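Local coordinates for hypothetical protein ST1444 (Sulfolobus tokodaii, PDB 2EO0) that resolves Holliday junctions during genetic recombination, most likely as a magnesium-dependent endonuclease that nicks opposing strands of four-way DNA, at residues I68-E73 against D105-T110. Residues are numbered along the deposited sequence; the frame is centred on the assembly and turned at random.
Sequences IYIEKE and DMLRQT
In a small three-stranded antiparallel sheet, with strands 68-70 and 108-109 outermost and strand 115-117 between them, Ile70 meets Leu107 and Tyr69 meets Thr110; the first of each pair belongs to strand 68-70, while Leu107 and Thr110 directly flank strand 108-109. No hydrogen bond joins the outer strands directly; side chains alone reach over the middle one. On the buried side, Ile70 packs its CG2 branch mainly on CD1 of Leu107 (3.7 Å), with CD2 of that leucine slightly farther off at 4.1 Å, and the two side chains cross at about a right angle. The chi1 of Ile70, -179°, places CG2 between the backbone N and the carbonyl carbon, and this branch makes the closest approach to Leu107. On the other face, Thr110 brings its CG2 methyl to the ring edge of Tyr69, near the ring plane and 3.6 Å from CE1, these side chains also crossing at about a right angle. Thr110 OG1 turns to weak hydrogen bonds with the backbone N atoms of Gly113 and Asn114 in the connecting turn. Immediately after strand 68-70, Glu71 N-caps helix 72-85: its OE2 accepts a hydrogen bond from Glu73 N (2.6 Å), the donor lying 49° out of the carboxylate plane. The side chain of Ile70 also lies near that of Glu58, a probable magnesium ligand of this PDDEXK-type nuclease. Ile70 packs on Tyr115 of the central strand, whereas Leu107 reaches Ile117 and, beyond the small sheet, Leu91 on strand 88-95 of the main sheet.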
loop_
_atom_site.group_PDB
_atom_site.type_symbol
_atom_site.label_atom_id
_atom_site.label_comp_id
_atom_site.label_asym_id
_atom_site.label_seq_id
_atom_site.Cartn_x
_atom_site.Cartn_y
_atom_site.Cartn_z
ATOM N N ILE A 68 -8.790 -3.368 -25.575
ATOM C CA ILE A 68 -7.711 -2.705 -24.852
ATOM C C ILE A 68 -6.667 -3.781 -24.605
ATOM O O ILE A 68 -6.974 -4.831 -24.039
ATOM C CB ILE A 68 -8.147 -2.199 -23.475
ATOM C CG1 ILE A 68 -9.370 -1.296 -23.614
ATOM C CG2 ILE A 68 -6.983 -1.480 -22.811
ATOM C CD1 ILE A 68 -9.910 -0.779 -22.282
ATOM N N TYR A 69 -5.434 -3.508 -25.008
ATOM C CA TYR A 69 -4.351 -4.460 -24.860
ATOM C C TYR A 69 -3.354 -4.045 -23.807
ATOM O O TYR A 69 -2.966 -2.888 -23.730
ATOM C CB TYR A 69 -3.618 -4.611 -26.193
ATOM C CG TYR A 69 -4.345 -5.475 -27.195
ATOM C CD1 TYR A 69 -4.266 -6.869 -27.127
ATOM C CD2 TYR A 69 -5.121 -4.908 -28.207
ATOM C CE1 TYR A 69 -4.944 -7.684 -28.048
ATOM C CE2 TYR A 69 -5.806 -5.711 -29.134
ATOM C CZ TYR A 69 -5.711 -7.098 -29.047
ATOM O OH TYR A 69 -6.370 -7.902 -29.957
ATOM N N ILE A 70 -2.940 -5.000 -22.987
ATOM C CA ILE A 70 -1.929 -4.726 -21.988
ATOM C C ILE A 70 -0.828 -5.762 -22.184
ATOM O O ILE A 70 -1.094 -6.955 -22.283
ATOM C CB ILE A 70 -2.508 -4.812 -20.588
ATOM C CG1 ILE A 70 -1.419 -4.502 -19.562
ATOM C CG2 ILE A 70 -3.106 -6.181 -20.378
ATOM C CD1 ILE A 70 -1.944 -4.261 -18.173
ATOM N N GLU A 71 0.404 -5.275 -22.278
ATOM C CA GLU A 71 1.599 -6.093 -22.500
ATOM C C GLU A 71 1.827 -7.195 -21.466
ATOM O O GLU A 71 1.754 -6.970 -20.248
ATOM C CB GLU A 71 2.818 -5.172 -22.581
ATOM C CG GLU A 71 4.101 -5.817 -23.070
ATOM C CD GLU A 71 4.866 -6.496 -21.963
ATOM O OE1 GLU A 71 5.074 -5.861 -20.911
ATOM O OE2 GLU A 71 5.272 -7.655 -22.144
ATOM N N LYS A 72 2.123 -8.382 -21.984
ATOM C CA LYS A 72 2.347 -9.588 -21.199
ATOM C C LYS A 72 3.212 -9.463 -19.938
ATOM O O LYS A 72 2.751 -9.759 -18.822
ATOM C CB LYS A 72 2.932 -10.655 -22.120
ATOM C CG LYS A 72 3.289 -11.968 -21.475
ATOM C CD LYS A 72 4.192 -12.760 -22.413
ATOM C CE LYS A 72 4.525 -14.147 -21.861
ATOM N NZ LYS A 72 5.280 -14.096 -20.562
ATOM N N GLU A 73 4.463 -9.043 -20.119
ATOM C CA GLU A 73 5.400 -8.913 -19.019
ATOM C C GLU A 73 4.974 -7.891 -17.983
ATOM O O GLU A 73 5.189 -8.093 -16.791
ATOM C CB GLU A 73 6.800 -8.587 -19.551
ATOM C CG GLU A 73 7.625 -9.840 -19.869
ATOM C CD GLU A 73 8.949 -9.560 -20.586
ATOM O OE1 GLU A 73 9.611 -8.523 -20.336
ATOM O OE2 GLU A 73 9.343 -10.419 -21.395
ATOM N N ASP A 105 -8.717 -9.133 -13.200
ATOM C CA ASP A 105 -9.007 -10.522 -13.558
ATOM C C ASP A 105 -9.858 -10.655 -14.811
ATOM O O ASP A 105 -10.019 -11.750 -15.337
ATOM C CB ASP A 105 -9.730 -11.229 -12.413
ATOM C CG ASP A 105 -8.856 -11.404 -11.203
ATOM O OD1 ASP A 105 -7.611 -11.485 -11.388
ATOM O OD2 ASP A 105 -9.412 -11.480 -10.073
ATOM N N MET A 106 -10.414 -9.545 -15.277
ATOM C CA MET A 106 -11.244 -9.568 -16.475
ATOM C C MET A 106 -10.400 -9.603 -17.745
ATOM O O MET A 106 -10.910 -9.894 -18.824
ATOM C CB MET A 106 -12.173 -8.353 -16.508
ATOM C CG MET A 106 -13.146 -8.275 -15.334
ATOM S SD MET A 106 -14.508 -9.468 -15.422
ATOM C CE MET A 106 -15.857 -8.317 -15.881
ATOM N N LEU A 107 -9.117 -9.293 -17.632
ATOM C CA LEU A 107 -8.250 -9.334 -18.804
ATOM C C LEU A 107 -7.948 -10.799 -19.160
ATOM O O LEU A 107 -7.429 -11.546 -18.325
ATOM C CB LEU A 107 -6.925 -8.610 -18.523
ATOM C CG LEU A 107 -6.895 -7.110 -18.239
ATOM C CD1 LEU A 107 -5.554 -6.780 -17.625
ATOM C CD2 LEU A 107 -7.109 -6.302 -19.519
ATOM N N ARG A 108 -8.275 -11.213 -20.383
ATOM C CA ARG A 108 -7.983 -12.584 -20.815
ATOM C C ARG A 108 -6.721 -12.574 -21.684
ATOM O O ARG A 108 -6.511 -11.671 -22.510
ATOM C CB ARG A 108 -9.152 -13.186 -21.616
ATOM C CG ARG A 108 -10.307 -13.773 -20.795
ATOM C CD ARG A 108 -11.193 -12.696 -20.166
ATOM N NE ARG A 108 -12.451 -13.234 -19.629
ATOM C CZ ARG A 108 -13.486 -12.486 -19.240
ATOM N NH1 ARG A 108 -13.427 -11.160 -19.326
ATOM N NH2 ARG A 108 -14.589 -13.063 -18.766
ATOM N N GLN A 109 -5.873 -13.575 -21.501
ATOM C CA GLN A 109 -4.649 -13.634 -22.277
ATOM C C GLN A 109 -4.966 -13.921 -23.731
ATOM O O GLN A 109 -5.726 -14.839 -24.030
ATOM C CB GLN A 109 -3.731 -14.713 -21.721
ATOM C CG GLN A 109 -2.382 -14.812 -22.400
ATOM C CD GLN A 109 -1.450 -15.756 -21.657
ATOM O OE1 GLN A 109 -1.865 -16.835 -21.215
ATOM N NE2 GLN A 109 -0.183 -15.360 -21.522
ATOM N N THR A 110 -4.391 -13.123 -24.629
ATOM C CA THR A 110 -4.602 -13.287 -26.071
ATOM C C THR A 110 -3.742 -14.425 -26.626
ATOM O O THR A 110 -2.795 -14.904 -25.977
ATOM C CB THR A 110 -4.226 -12.002 -26.873
ATOM O OG1 THR A 110 -2.803 -11.940 -27.048
ATOM C CG2 THR A 110 -4.682 -10.747 -26.139
#